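Scarecrow-like protein 3 (Arabidopsis thaliana, PDB 6KPB) probably acts as a transcription factor in plant development, forms a homodimer and binds zinc finger proteins of the IDD family such as JACKDAW/IDD10. Local coordinates at residues 54-59 and 84-89; 58-63 and 99-104; 150-155 and 438-443; 434-439 and 477-482. All blocks are in the same frame, centred on the assembly; numbering follows the deposited sequence.

Interaction 1: residues 54-59 and 84-89; sequences LYLIHL and HLASPD
In the predicted first leucine repeat (LRI) of this GRAS protein, helix 49-69 packs against the C-terminal end of helix 72-85, with Tyr-55, Leu-56 and Leu-85 making most of the contact. Leu-85 reaches across with its CD1 methyl, which lies 3.6 Å from CD2 of Tyr-55 and approaches that ring obliquely; the two side chains cross at about a right angle. A chi1 of -171° sets CG of Tyr-55 anti to its backbone N; one face of the ring has CD1 of Leu-59 above it, offset toward the rim. Leu-56 works nearer the backbone: its CD2 sits 3.6 Å from CB of Leu-85 and 4.4 Å from CB of Ala-86, the first residue to leave helical geometry. On the other side of helix 49-69, Leu-54 and Ile-57 pack on the bound peptide. The contact between the two segments is wholly apolar, so it depends on the fit of methyls and ring rather than on directed bonds.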
loop_
_atom_site.group_PDB
_atom_site.type_symbol
_atom_site.label_atom_id
_atom_site.label_comp_id
_atom_site.label_asym_id
_atom_site.label_seq_id
_atom_site.Cartn_x
_atom_site.Cartn_y
_atom_site.Cartn_z
ATOM N N LEU A 54 20.602 -21.393 -10.124
ATOM C CA LEU A 54 21.440 -21.989 -9.088
ATOM C C LEU A 54 22.243 -20.929 -8.345
ATOM O O LEU A 54 22.460 -21.044 -7.132
ATOM C CB LEU A 54 22.369 -23.035 -9.702
ATOM C CG LEU A 54 22.334 -24.390 -8.999
ATOM C CD1 LEU A 54 20.908 -24.878 -8.952
ATOM C CD2 LEU A 54 23.219 -25.401 -9.705
ATOM N N TYR A 55 22.694 -19.893 -9.055
ATOM C CA TYR A 55 23.393 -18.794 -8.397
ATOM C C TYR A 55 22.481 -18.061 -7.423
ATOM O O TYR A 55 22.942 -17.579 -6.382
ATOM C CB TYR A 55 23.948 -17.831 -9.447
ATOM C CG TYR A 55 24.881 -16.775 -8.901
ATOM C CD1 TYR A 55 25.855 -17.099 -7.964
ATOM C CD2 TYR A 55 24.787 -15.455 -9.319
ATOM C CE1 TYR A 55 26.712 -16.135 -7.462
ATOM C CE2 TYR A 55 25.638 -14.485 -8.824
ATOM C CZ TYR A 55 26.598 -14.830 -7.896
ATOM O OH TYR A 55 27.445 -13.864 -7.401
ATOM N N LEU A 56 21.185 -17.975 -7.738
ATOM C CA LEU A 56 20.235 -17.362 -6.816
ATOM C C LEU A 56 20.145 -18.146 -5.513
ATOM O O LEU A 56 20.022 -17.557 -4.433
ATOM C CB LEU A 56 18.858 -17.258 -7.473
ATOM C CG LEU A 56 18.667 -16.150 -8.509
ATOM C CD1 LEU A 56 17.395 -16.371 -9.317
ATOM C CD2 LEU A 56 18.637 -14.796 -7.824
ATOM N N ILE A 57 20.198 -19.479 -5.597
ATOM C CA ILE A 57 20.138 -20.310 -4.396
ATOM C C ILE A 57 21.351 -20.052 -3.515
ATOM O O ILE A 57 21.229 -19.839 -2.303
ATOM C CB ILE A 57 20.034 -21.798 -4.776
ATOM C CG1 ILE A 57 19.033 -21.996 -5.912
ATOM C CG2 ILE A 57 19.643 -22.631 -3.565
ATOM C CD1 ILE A 57 18.904 -23.432 -6.351
ATOM N N HIS A 58 22.543 -20.077 -4.117
ATOM C CA HIS A 58 23.767 -19.789 -3.377
ATOM C C HIS A 58 23.689 -18.432 -2.684
ATOM O O HIS A 58 24.040 -18.310 -1.505
ATOM C CB HIS A 58 24.969 -19.855 -4.320
ATOM C CG HIS A 58 26.286 -19.627 -3.645
ATOM N ND1 HIS A 58 26.838 -20.531 -2.763
ATOM C CD2 HIS A 58 27.163 -18.599 -3.727
ATOM C CE1 HIS A 58 27.997 -20.068 -2.329
ATOM N NE2 HIS A 58 28.217 -18.896 -2.898
ATOM N N LEU A 59 23.214 -17.405 -3.393
ATOM C CA LEU A 59 23.067 -16.086 -2.781
ATOM C C LEU A 59 22.151 -16.135 -1.565
ATOM O O LEU A 59 22.437 -15.509 -0.538
ATOM C CB LEU A 59 22.534 -15.088 -3.809
ATOM C CG LEU A 59 23.508 -14.223 -4.612
ATOM C CD1 LEU A 59 23.032 -14.059 -6.041
ATOM C CD2 LEU A 59 23.676 -12.862 -3.950
ATOM N N HIS A 84 19.167 -7.656 -8.774
ATOM C CA HIS A 84 19.238 -7.607 -10.229
ATOM C C HIS A 84 18.835 -8.925 -10.877
ATOM O O HIS A 84 18.292 -8.919 -11.988
ATOM C CB HIS A 84 20.645 -7.209 -10.675
ATOM C CG HIS A 84 20.843 -5.730 -10.796
ATOM N ND1 HIS A 84 20.585 -5.037 -11.959
ATOM C CD2 HIS A 84 21.270 -4.810 -9.898
ATOM C CE1 HIS A 84 20.845 -3.756 -11.773
ATOM N NE2 HIS A 84 21.263 -3.591 -10.531
ATOM N N LEU A 85 19.082 -10.054 -10.214
ATOM C CA LEU A 85 18.747 -11.347 -10.800
ATOM C C LEU A 85 17.301 -11.744 -10.524
ATOM O O LEU A 85 16.595 -12.191 -11.432
ATOM C CB LEU A 85 19.700 -12.428 -10.282
ATOM C CG LEU A 85 21.172 -12.303 -10.673
ATOM C CD1 LEU A 85 21.913 -13.597 -10.369
ATOM C CD2 LEU A 85 21.316 -11.927 -12.139
ATOM N N ALA A 86 16.849 -11.587 -9.283
ATOM C CA ALA A 86 15.491 -11.969 -8.930
ATOM C C ALA A 86 14.479 -11.031 -9.584
ATOM O O ALA A 86 14.786 -9.891 -9.944
ATOM C CB ALA A 86 15.304 -11.960 -7.413
ATOM N N SER A 87 13.255 -11.532 -9.735
ATOM C CA SER A 87 12.170 -10.767 -10.336
ATOM C C SER A 87 10.842 -11.457 -10.067
ATOM O O SER A 87 10.732 -12.676 -10.244
ATOM C CB SER A 87 12.373 -10.607 -11.844
ATOM O OG SER A 87 11.205 -10.082 -12.452
ATOM N N PRO A 88 9.811 -10.717 -9.647
ATOM C CA PRO A 88 8.489 -11.337 -9.475
ATOM C C PRO A 88 7.838 -11.724 -10.790
ATOM O O PRO A 88 6.868 -12.492 -10.778
ATOM C CB PRO A 88 7.673 -10.253 -8.753
ATOM C CG PRO A 88 8.676 -9.233 -8.293
ATOM C CD PRO A 88 9.810 -9.298 -9.261
ATOM N N ASP A 89 8.338 -11.218 -11.917
ATOM C CA ASP A 89 7.815 -11.569 -13.228
ATOM C C ASP A 89 8.669 -12.596 -13.960
ATOM O O ASP A 89 8.242 -13.101 -15.002
ATOM C CB ASP A 89 7.680 -10.315 -14.105
ATOM C CG ASP A 89 6.867 -9.219 -13.441
ATOM O OD1 ASP A 89 5.623 -9.334 -13.407
ATOM O OD2 ASP A 89 7.471 -8.241 -12.952
#

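Interaction 2: residues 58-63 and 99-104; sequences HLLLTC and YFTEAL
Two nearly parallel helices of the predicted first leucine repeat (LRI), 49-69 and 92-109, meet here inside the helical bundle, their local axes 10.7 Å apart and inclined by 14°. Leu-60 is the bridging side chain. Its CD2 methyl comes 3.9 Å from CB of Phe-100, the two side chains crossing at about a right angle, and stands equally near OG1 of Thr-101. That hydroxyl is hydrogen-bonded to the carbonyl of Ala-97, one turn back, so its polar partner lies on its own helix and its contact with the leucine is packing. The Phe-100 ring leads away from helix 49-69 and packs among Leu-364, Leu-368 and Ile-401, tying the pair to helices 360-381 and 387-406. On the far side of helix 92-109, Glu-102 OE1 is hydrogen-bonded to Thr-122 OG1 of the second subunit. One turn beyond Leu-60, Cys-63 has SG anti to its backbone N (chi1 174°). CD1 of Leu-104 lies 3.8 Å from SG of Cys-63 and equally far from the backbone O of Leu-60.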
loop_
_atom_site.group_PDB
_atom_site.type_symbol
_atom_site.label_atom_id
_atom_site.label_comp_id
_atom_site.label_asym_id
_atom_site.label_seq_id
_atom_site.Cartn_x
_atom_site.Cartn_y
_atom_site.Cartn_z
ATOM N N HIS A 58 22.543 -20.077 -4.117
ATOM C CA HIS A 58 23.767 -19.789 -3.377
ATOM C C HIS A 58 23.689 -18.432 -2.684
ATOM O O HIS A 58 24.040 -18.310 -1.505
ATOM C CB HIS A 58 24.969 -19.855 -4.320
ATOM C CG HIS A 58 26.286 -19.627 -3.645
ATOM N ND1 HIS A 58 26.838 -20.531 -2.763
ATOM C CD2 HIS A 58 27.163 -18.599 -3.727
ATOM C CE1 HIS A 58 27.997 -20.068 -2.329
ATOM N NE2 HIS A 58 28.217 -18.896 -2.898
ATOM N N LEU A 59 23.214 -17.405 -3.393
ATOM C CA LEU A 59 23.067 -16.086 -2.781
ATOM C C LEU A 59 22.151 -16.135 -1.565
ATOM O O LEU A 59 22.437 -15.509 -0.538
ATOM C CB LEU A 59 22.534 -15.088 -3.809
ATOM C CG LEU A 59 23.508 -14.223 -4.612
ATOM C CD1 LEU A 59 23.032 -14.059 -6.041
ATOM C CD2 LEU A 59 23.676 -12.862 -3.950
ATOM N N LEU A 60 21.045 -16.879 -1.658
ATOM C CA LEU A 60 20.102 -16.936 -0.546
ATOM C C LEU A 60 20.749 -17.550 0.688
ATOM O O LEU A 60 20.668 -16.992 1.789
ATOM C CB LEU A 60 18.854 -17.721 -0.950
ATOM C CG LEU A 60 17.935 -17.043 -1.968
ATOM C CD1 LEU A 60 16.806 -17.968 -2.401
ATOM C CD2 LEU A 60 17.376 -15.743 -1.405
ATOM N N LEU A 61 21.404 -18.702 0.525
ATOM C CA LEU A 61 22.081 -19.330 1.653
ATOM C C LEU A 61 23.243 -18.475 2.144
ATOM O O LEU A 61 23.449 -18.333 3.356
ATOM C CB LEU A 61 22.570 -20.726 1.269
ATOM C CG LEU A 61 21.574 -21.886 1.347
ATOM C CD1 LEU A 61 20.605 -21.873 0.176
ATOM C CD2 LEU A 61 22.323 -23.206 1.415
ATOM N N THR A 62 24.008 -17.892 1.218
ATOM C CA THR A 62 25.136 -17.049 1.604
ATOM C C THR A 62 24.665 -15.835 2.392
ATOM O O THR A 62 25.160 -15.561 3.491
ATOM C CB THR A 62 25.916 -16.608 0.366
ATOM O OG1 THR A 62 26.085 -17.723 -0.519
ATOM C CG2 THR A 62 27.283 -16.072 0.766
ATOM N N CYS A 63 23.700 -15.094 1.840
ATOM C CA CYS A 63 23.161 -13.929 2.533
ATOM C C CYS A 63 22.647 -14.298 3.916
ATOM O O CYS A 63 22.918 -13.594 4.895
ATOM C CB CYS A 63 22.048 -13.294 1.702
ATOM S SG CYS A 63 21.173 -11.950 2.533
ATOM N N TYR A 99 10.873 -13.147 -3.264
ATOM C CA TYR A 99 10.162 -13.110 -1.990
ATOM C C TYR A 99 11.051 -13.516 -0.822
ATOM O O TYR A 99 10.890 -12.990 0.285
ATOM C CB TYR A 99 8.918 -13.997 -2.064
ATOM C CG TYR A 99 7.936 -13.508 -3.100
ATOM C CD1 TYR A 99 7.130 -12.407 -2.850
ATOM C CD2 TYR A 99 7.830 -14.131 -4.333
ATOM C CE1 TYR A 99 6.242 -11.942 -3.801
ATOM C CE2 TYR A 99 6.946 -13.676 -5.290
ATOM C CZ TYR A 99 6.153 -12.582 -5.018
ATOM O OH TYR A 99 5.267 -12.126 -5.967
ATOM N N PHE A 100 12.001 -14.429 -1.043
ATOM C CA PHE A 100 12.966 -14.733 0.008
ATOM C C PHE A 100 13.970 -13.603 0.191
ATOM O O PHE A 100 14.438 -13.370 1.310
ATOM C CB PHE A 100 13.690 -16.045 -0.297
ATOM C CG PHE A 100 12.865 -17.270 -0.017
ATOM C CD1 PHE A 100 12.031 -17.796 -0.988
ATOM C CD2 PHE A 100 12.926 -17.895 1.217
ATOM C CE1 PHE A 100 11.270 -18.921 -0.733
ATOM C CE2 PHE A 100 12.167 -19.021 1.479
ATOM C CZ PHE A 100 11.338 -19.534 0.502
ATOM N N THR A 101 14.316 -12.895 -0.886
ATOM C CA THR A 101 15.212 -11.749 -0.758
ATOM C C THR A 101 14.564 -10.642 0.061
ATOM O O THR A 101 15.174 -10.102 0.991
ATOM C CB THR A 101 15.617 -11.227 -2.139
ATOM O OG1 THR A 101 16.359 -12.238 -2.836
ATOM C CG2 THR A 101 16.471 -9.980 -2.014
ATOM N N GLU A 102 13.320 -10.286 -0.276
ATOM C CA GLU A 102 12.605 -9.278 0.501
ATOM C C GLU A 102 12.458 -9.709 1.954
ATOM O O GLU A 102 12.588 -8.890 2.871
ATOM C CB GLU A 102 11.233 -9.006 -0.122
ATOM C CG GLU A 102 10.300 -8.203 0.774
ATOM C CD GLU A 102 9.299 -7.371 -0.003
ATOM O OE1 GLU A 102 9.387 -7.340 -1.248
ATOM O OE2 GLU A 102 8.425 -6.741 0.630
ATOM N N ALA A 103 12.200 -10.998 2.181
ATOM C CA ALA A 103 12.088 -11.513 3.542
ATOM C C ALA A 103 13.398 -11.342 4.302
ATOM O O ALA A 103 13.414 -10.834 5.430
ATOM C CB ALA A 103 11.668 -12.981 3.509
ATOM N N LEU A 104 14.511 -11.765 3.694
ATOM C CA LEU A 104 15.812 -11.638 4.346
ATOM C C LEU A 104 16.140 -10.182 4.644
ATOM O O LEU A 104 16.642 -9.859 5.726
ATOM C CB LEU A 104 16.901 -12.263 3.476
ATOM C CG LEU A 104 16.989 -13.788 3.454
ATOM C CD1 LEU A 104 18.086 -14.250 2.506
ATOM C CD2 LEU A 104 17.235 -14.316 4.858
#

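Interaction 3: residues 150-155 and 438-443; sequences YLLTNR and YYAMLQ
Helix 145-160 of the predicted VHIID region and helix 438-448 of the predicted SAW region run nearly antiparallel here, 158° between their directions, with their local axes 9.4 Å apart. The apolar part centres on Ala-440, whose small side chain allows a close approach. Its CB lies 3.9 Å from CD2 of Leu-152 and fits against CB and CG of Arg-155. The same Leu-152 methyl comes 3.5 Å from the backbone O of Ala-440 and 4.2 Å from SD of Met-441, whose bent side chain also packs on Ala-465 and Ile-458, in strands 464-469 and 456-461. CG of Leu-151 is anti to its backbone N (chi1 -165°), and its CD2 lies 4.0 Å from CB of Gln-443, the two side chains crossing at about a right angle. The polar part lies at the margin, where the side chain of Arg-155 bends at chi2 and chi3 while that of Gln-443 runs extended beyond CG. The amide oxygen stands at the guanidinium edge, near its plane, with the two flat groups turned 65° against each other and NH1 of Arg-155 2.5 Å from OE1 of Gln-443. Replacing Arg-155, an alanine would probably leave the Gln-443 amide without the nearby guanidinium and open a gap beside the Ala-440 methyl where CG now packs. That amide oxygen, OE1 of Gln-443, also lies 3.8 Å from CD2 of Leu-151.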
loop_
_atom_site.group_PDB
_atom_site.type_symbol
_atom_site.label_atom_id
_atom_site.label_comp_id
_atom_site.label_asym_id
_atom_site.label_seq_id
_atom_site.Cartn_x
_atom_site.Cartn_y
_atom_site.Cartn_z
ATOM N N TYR A 150 -12.258 -29.551 1.885
ATOM C CA TYR A 150 -13.693 -29.409 2.118
ATOM C C TYR A 150 -14.428 -30.722 1.883
ATOM O O TYR A 150 -15.294 -31.109 2.676
ATOM C CB TYR A 150 -14.265 -28.311 1.224
ATOM C CG TYR A 150 -13.763 -26.922 1.549
ATOM C CD1 TYR A 150 -13.181 -26.639 2.780
ATOM C CD2 TYR A 150 -13.873 -25.891 0.625
ATOM C CE1 TYR A 150 -12.725 -25.369 3.079
ATOM C CE2 TYR A 150 -13.420 -24.620 0.914
ATOM C CZ TYR A 150 -12.846 -24.364 2.140
ATOM O OH TYR A 150 -12.395 -23.097 2.425
ATOM N N LEU A 151 -14.093 -31.425 0.798
ATOM C CA LEU A 151 -14.751 -32.693 0.501
ATOM C C LEU A 151 -14.510 -33.708 1.614
ATOM O O LEU A 151 -15.445 -34.362 2.087
ATOM C CB LEU A 151 -14.258 -33.232 -0.844
ATOM C CG LEU A 151 -15.016 -34.361 -1.552
ATOM C CD1 LEU A 151 -14.639 -34.377 -3.028
ATOM C CD2 LEU A 151 -14.744 -35.728 -0.930
ATOM N N LEU A 152 -13.253 -33.853 2.041
ATOM C CA LEU A 152 -12.924 -34.856 3.049
ATOM C C LEU A 152 -13.541 -34.518 4.400
ATOM O O LEU A 152 -14.063 -35.402 5.089
ATOM C CB LEU A 152 -11.407 -34.996 3.172
ATOM C CG LEU A 152 -10.697 -35.672 1.995
ATOM C CD1 LEU A 152 -9.181 -35.576 2.135
ATOM C CD2 LEU A 152 -11.142 -37.124 1.882
ATOM N N THR A 153 -13.498 -33.243 4.797
ATOM C CA THR A 153 -14.018 -32.866 6.108
ATOM C C THR A 153 -15.541 -32.922 6.142
ATOM O O THR A 153 -16.129 -33.292 7.164
ATOM C CB THR A 153 -13.525 -31.472 6.494
ATOM O OG1 THR A 153 -13.990 -30.516 5.535
ATOM C CG2 THR A 153 -12.005 -31.439 6.542
ATOM N N ASN A 154 -16.200 -32.555 5.037
ATOM C CA ASN A 154 -17.657 -32.650 4.993
ATOM C C ASN A 154 -18.121 -34.100 5.091
ATOM O O ASN A 154 -19.122 -34.391 5.756
ATOM C CB ASN A 154 -18.195 -32.000 3.718
ATOM C CG ASN A 154 -18.116 -30.485 3.757
ATOM O OD1 ASN A 154 -17.847 -29.891 4.802
ATOM N ND2 ASN A 154 -18.362 -29.850 2.616
ATOM N N ARG A 155 -17.407 -35.020 4.439
ATOM C CA ARG A 155 -17.739 -36.437 4.562
ATOM C C ARG A 155 -17.565 -36.919 5.997
ATOM O O ARG A 155 -18.408 -37.657 6.520
ATOM C CB ARG A 155 -16.875 -37.265 3.612
ATOM C CG ARG A 155 -17.350 -37.266 2.170
ATOM C CD ARG A 155 -18.504 -38.238 1.972
ATOM N NE ARG A 155 -19.713 -37.566 1.505
ATOM C CZ ARG A 155 -19.932 -37.218 0.241
ATOM N NH1 ARG A 155 -19.017 -37.471 -0.686
ATOM N NH2 ARG A 155 -21.061 -36.612 -0.096
ATOM N N TYR A 438 -12.465 -44.521 2.992
ATOM C CA TYR A 438 -11.798 -44.979 1.777
ATOM C C TYR A 438 -12.412 -44.345 0.537
ATOM O O TYR A 438 -11.694 -43.927 -0.380
ATOM C CB TYR A 438 -11.872 -46.506 1.687
ATOM C CG TYR A 438 -11.177 -47.097 0.479
ATOM C CD1 TYR A 438 -11.835 -47.215 -0.742
ATOM C CD2 TYR A 438 -9.866 -47.544 0.560
ATOM C CE1 TYR A 438 -11.203 -47.753 -1.846
ATOM C CE2 TYR A 438 -9.225 -48.084 -0.541
ATOM C CZ TYR A 438 -9.898 -48.185 -1.741
ATOM O OH TYR A 438 -9.263 -48.722 -2.839
ATOM N N TYR A 439 -13.742 -44.255 0.494
ATOM C CA TYR A 439 -14.403 -43.727 -0.693
ATOM C C TYR A 439 -14.417 -42.205 -0.715
ATOM O O TYR A 439 -14.493 -41.611 -1.795
ATOM C CB TYR A 439 -15.817 -44.300 -0.790
ATOM C CG TYR A 439 -15.788 -45.779 -1.093
ATOM C CD1 TYR A 439 -15.604 -46.234 -2.391
ATOM C CD2 TYR A 439 -15.893 -46.719 -0.078
ATOM C CE1 TYR A 439 -15.555 -47.583 -2.676
ATOM C CE2 TYR A 439 -15.845 -48.073 -0.352
ATOM C CZ TYR A 439 -15.675 -48.498 -1.653
ATOM O OH TYR A 439 -15.625 -49.845 -1.936
ATOM N N ALA A 440 -14.334 -41.560 0.449
ATOM C CA ALA A 440 -14.067 -40.125 0.463
ATOM C C ALA A 440 -12.686 -39.836 -0.110
ATOM O O ALA A 440 -12.503 -38.863 -0.851
ATOM C CB ALA A 440 -14.190 -39.576 1.883
ATOM N N MET A 441 -11.704 -40.680 0.217
ATOM C CA MET A 441 -10.383 -40.560 -0.388
ATOM C C MET A 441 -10.448 -40.791 -1.893
ATOM O O MET A 441 -9.760 -40.112 -2.664
ATOM C CB MET A 441 -9.419 -41.553 0.262
ATOM C CG MET A 441 -9.164 -41.293 1.733
ATOM S SD MET A 441 -8.022 -39.927 1.996
ATOM C CE MET A 441 -6.486 -40.681 1.466
ATOM N N LEU A 442 -11.271 -41.747 -2.328
ATOM C CA LEU A 442 -11.417 -42.005 -3.756
ATOM C C LEU A 442 -12.051 -40.818 -4.468
ATOM O O LEU A 442 -11.638 -40.456 -5.577
ATOM C CB LEU A 442 -12.246 -43.270 -3.977
ATOM C CG LEU A 442 -12.369 -43.753 -5.421
ATOM C CD1 LEU A 442 -11.011 -44.185 -5.958
ATOM C CD2 LEU A 442 -13.378 -44.886 -5.526
ATOM N N GLN A 443 -13.056 -40.195 -3.845
ATOM C CA GLN A 443 -13.674 -39.013 -4.440
ATOM C C GLN A 443 -12.685 -37.860 -4.530
ATOM O O GLN A 443 -12.691 -37.099 -5.505
ATOM C CB GLN A 443 -14.907 -38.600 -3.637
ATOM C CG GLN A 443 -16.182 -39.305 -4.062
ATOM C CD GLN A 443 -17.320 -39.104 -3.082
ATOM O OE1 GLN A 443 -17.203 -38.341 -2.122
ATOM N NE2 GLN A 443 -18.430 -39.796 -3.316
#

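Interaction 4: residues 434-439 and 477-482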
loop_
_atom_site.group_PDB
_atom_site.type_symbol
_atom_site.label_atom_id
_atom_site.label_comp_id
_atom_site.label_asym_id
_atom_site.label_seq_id
_atom_site.Cartn_x
_atom_site.Cartn_y
_atom_site.Cartn_z
ATOM N N VAL A 434 -9.840 -40.532 13.796
ATOM C CA VAL A 434 -10.922 -41.148 13.041
ATOM C C VAL A 434 -10.460 -41.248 11.589
ATOM O O VAL A 434 -10.389 -40.224 10.892
ATOM C CB VAL A 434 -12.228 -40.354 13.160
ATOM C CG1 VAL A 434 -13.359 -41.071 12.435
ATOM C CG2 VAL A 434 -12.583 -40.143 14.619
ATOM N N PRO A 435 -10.117 -42.439 11.101
ATOM C CA PRO A 435 -9.593 -42.554 9.736
ATOM C C PRO A 435 -10.598 -42.052 8.709
ATOM O O PRO A 435 -11.805 -42.259 8.837
ATOM C CB PRO A 435 -9.329 -44.057 9.581
ATOM C CG PRO A 435 -10.166 -44.710 10.640
ATOM C CD PRO A 435 -10.196 -43.742 11.779
ATOM N N LEU A 436 -10.082 -41.364 7.695
ATOM C CA LEU A 436 -10.928 -40.864 6.626
ATOM C C LEU A 436 -11.488 -42.023 5.810
ATOM O O LEU A 436 -10.859 -43.076 5.671
ATOM C CB LEU A 436 -10.141 -39.912 5.728
ATOM C CG LEU A 436 -9.605 -38.657 6.421
ATOM C CD1 LEU A 436 -8.765 -37.816 5.471
ATOM C CD2 LEU A 436 -10.752 -37.838 6.993
ATOM N N SER A 437 -12.690 -41.821 5.276
ATOM C CA SER A 437 -13.363 -42.873 4.527
ATOM C C SER A 437 -12.583 -43.217 3.264
ATOM O O SER A 437 -12.094 -42.331 2.556
ATOM C CB SER A 437 -14.782 -42.436 4.163
ATOM O OG SER A 437 -15.345 -43.291 3.185
ATOM N N TYR A 438 -12.465 -44.521 2.992
ATOM C CA TYR A 438 -11.798 -44.979 1.777
ATOM C C TYR A 438 -12.412 -44.345 0.537
ATOM O O TYR A 438 -11.694 -43.927 -0.380
ATOM C CB TYR A 438 -11.872 -46.506 1.687
ATOM C CG TYR A 438 -11.177 -47.097 0.479
ATOM C CD1 TYR A 438 -11.835 -47.215 -0.742
ATOM C CD2 TYR A 438 -9.866 -47.544 0.560
ATOM C CE1 TYR A 438 -11.203 -47.753 -1.846
ATOM C CE2 TYR A 438 -9.225 -48.084 -0.541
ATOM C CZ TYR A 438 -9.898 -48.185 -1.741
ATOM O OH TYR A 438 -9.263 -48.722 -2.839
ATOM N N TYR A 439 -13.742 -44.255 0.494
ATOM C CA TYR A 439 -14.403 -43.727 -0.693
ATOM C C TYR A 439 -14.417 -42.205 -0.715
ATOM O O TYR A 439 -14.493 -41.611 -1.795
ATOM C CB TYR A 439 -15.817 -44.300 -0.790
ATOM C CG TYR A 439 -15.788 -45.779 -1.093
ATOM C CD1 TYR A 439 -15.604 -46.234 -2.391
ATOM C CD2 TYR A 439 -15.893 -46.719 -0.078
ATOM C CE1 TYR A 439 -15.555 -47.583 -2.676
ATOM C CE2 TYR A 439 -15.845 -48.073 -0.352
ATOM C CZ TYR A 439 -15.675 -48.498 -1.653
ATOM O OH TYR A 439 -15.625 -49.845 -1.936
ATOM N N VAL A 477 -4.849 -33.562 5.969
ATOM C CA VAL A 477 -6.226 -33.514 6.447
ATOM C C VAL A 477 -6.439 -34.695 7.384
ATOM O O VAL A 477 -6.132 -35.837 7.025
ATOM C CB VAL A 477 -7.245 -33.553 5.291
ATOM C CG1 VAL A 477 -8.664 -33.434 5.828
ATOM C CG2 VAL A 477 -6.958 -32.444 4.286
ATOM N N SER A 478 -6.962 -34.423 8.579
ATOM C CA SER A 478 -7.124 -35.463 9.586
ATOM C C SER A 478 -8.381 -35.198 10.403
ATOM O O SER A 478 -8.753 -34.046 10.646
ATOM C CB SER A 478 -5.902 -35.544 10.507
ATOM O OG SER A 478 -5.685 -34.315 11.179
ATOM N N ALA A 479 -9.022 -36.281 10.837
ATOM C CA ALA A 479 -10.252 -36.222 11.615
ATOM C C ALA A 479 -10.024 -36.845 12.985
ATOM O O ALA A 479 -9.295 -37.835 13.114
ATOM C CB ALA A 479 -11.397 -36.939 10.891
ATOM N N TRP A 480 -10.652 -36.266 14.008
ATOM C CA TRP A 480 -10.398 -36.658 15.387
ATOM C C TRP A 480 -11.692 -36.636 16.188
ATOM O O TRP A 480 -12.582 -35.816 15.945
ATOM C CB TRP A 480 -9.362 -35.735 16.041
ATOM C CG TRP A 480 -8.132 -35.564 15.213
ATOM C CD1 TRP A 480 -7.936 -34.655 14.209
ATOM C CD2 TRP A 480 -6.926 -36.330 15.300
ATOM N NE1 TRP A 480 -6.682 -34.809 13.671
ATOM C CE2 TRP A 480 -6.041 -35.830 14.323
ATOM C CE3 TRP A 480 -6.506 -37.388 16.110
ATOM C CZ2 TRP A 480 -4.764 -36.353 14.137
ATOM C CZ3 TRP A 480 -5.238 -37.906 15.923
ATOM C CH2 TRP A 480 -4.382 -37.388 14.944
ATOM N N ARG A 481 -11.781 -37.551 17.152
ATOM C CA ARG A 481 -12.892 -37.623 18.088
ATOM C C ARG A 481 -12.344 -37.619 19.508
ATOM O O ARG A 481 -11.168 -37.907 19.740
ATOM C CB ARG A 481 -13.741 -38.880 17.872
ATOM C CG ARG A 481 -12.985 -40.158 18.183
ATOM C CD ARG A 481 -13.900 -41.362 18.279
ATOM N NE ARG A 481 -13.720 -42.064 19.548
ATOM C CZ ARG A 481 -12.709 -42.886 19.811
ATOM N NH1 ARG A 481 -12.626 -43.481 20.993
ATOM N NH2 ARG A 481 -11.776 -43.109 18.893
ATOM N N CYS A 482 -13.216 -37.307 20.462
ATOM C CA CYS A 482 -12.807 -37.198 21.856
ATOM C C CYS A 482 -12.653 -38.577 22.485
ATOM O O CYS A 482 -13.514 -39.446 22.320
ATOM C CB CYS A 482 -13.823 -36.373 22.643
ATOM S SG CYS A 482 -13.893 -34.641 22.166
#
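Leu-436 and Ala-479 form the apolar centre of this contact in the predicted SAW region, with CD2 of the leucine 4.1 Å from CB of the alanine. The other methyl of Leu-436, CD1, lies 4.4 Å from CG1 of Val-477 and 3.6 Å from its carbonyl O. Next to them Val-434 sets its CB 4.2 Å from CB of Ala-479, while its CG2, anti to the carbonyl carbon, packs on CG of Arg-481 at 3.6 Å, the valine and arginine side chains crossing at about a right angle. The backbone adds a nearly straight hydrogen bond from Val-434 N to Ala-479 O, 2.8 Å long. Within the strand, Trp-480 NE1 donates to Ser-478 OG at 2.7 Å. Strand 472-482 pairs with 345-351, 431-434 and 464-469: Trp-480 bonds through its backbone to Met-346, Arg-481 to Gly-432 and Val-477 to Ala-465, while Leu-152 of helix 145-160 packs on Leu-436 and Val-477.

In the fold
The four contacts form two pairs. Interactions 1 and 2 share helix 49-69, have centres 9 Å apart and touch through Pro-88 and Tyr-99; both belong to the helical bundle near the N-terminus and reach the second subunit. Interactions 3 and 4, also 9 Å apart between centres, share helix 438-448 and touch where Thr-153 packs against Val-477. About 39 to 42 Å separates the centres of one pair from those of the other. Along the chain, interactions 1 and 2 close before interaction 3 opens; it joins the VHIID region to the SAW region, and interaction 4 begins on the stretch where it ends. Dimer contacts thus accompany the bundle pair, whereas the other packs the sheet against its helices.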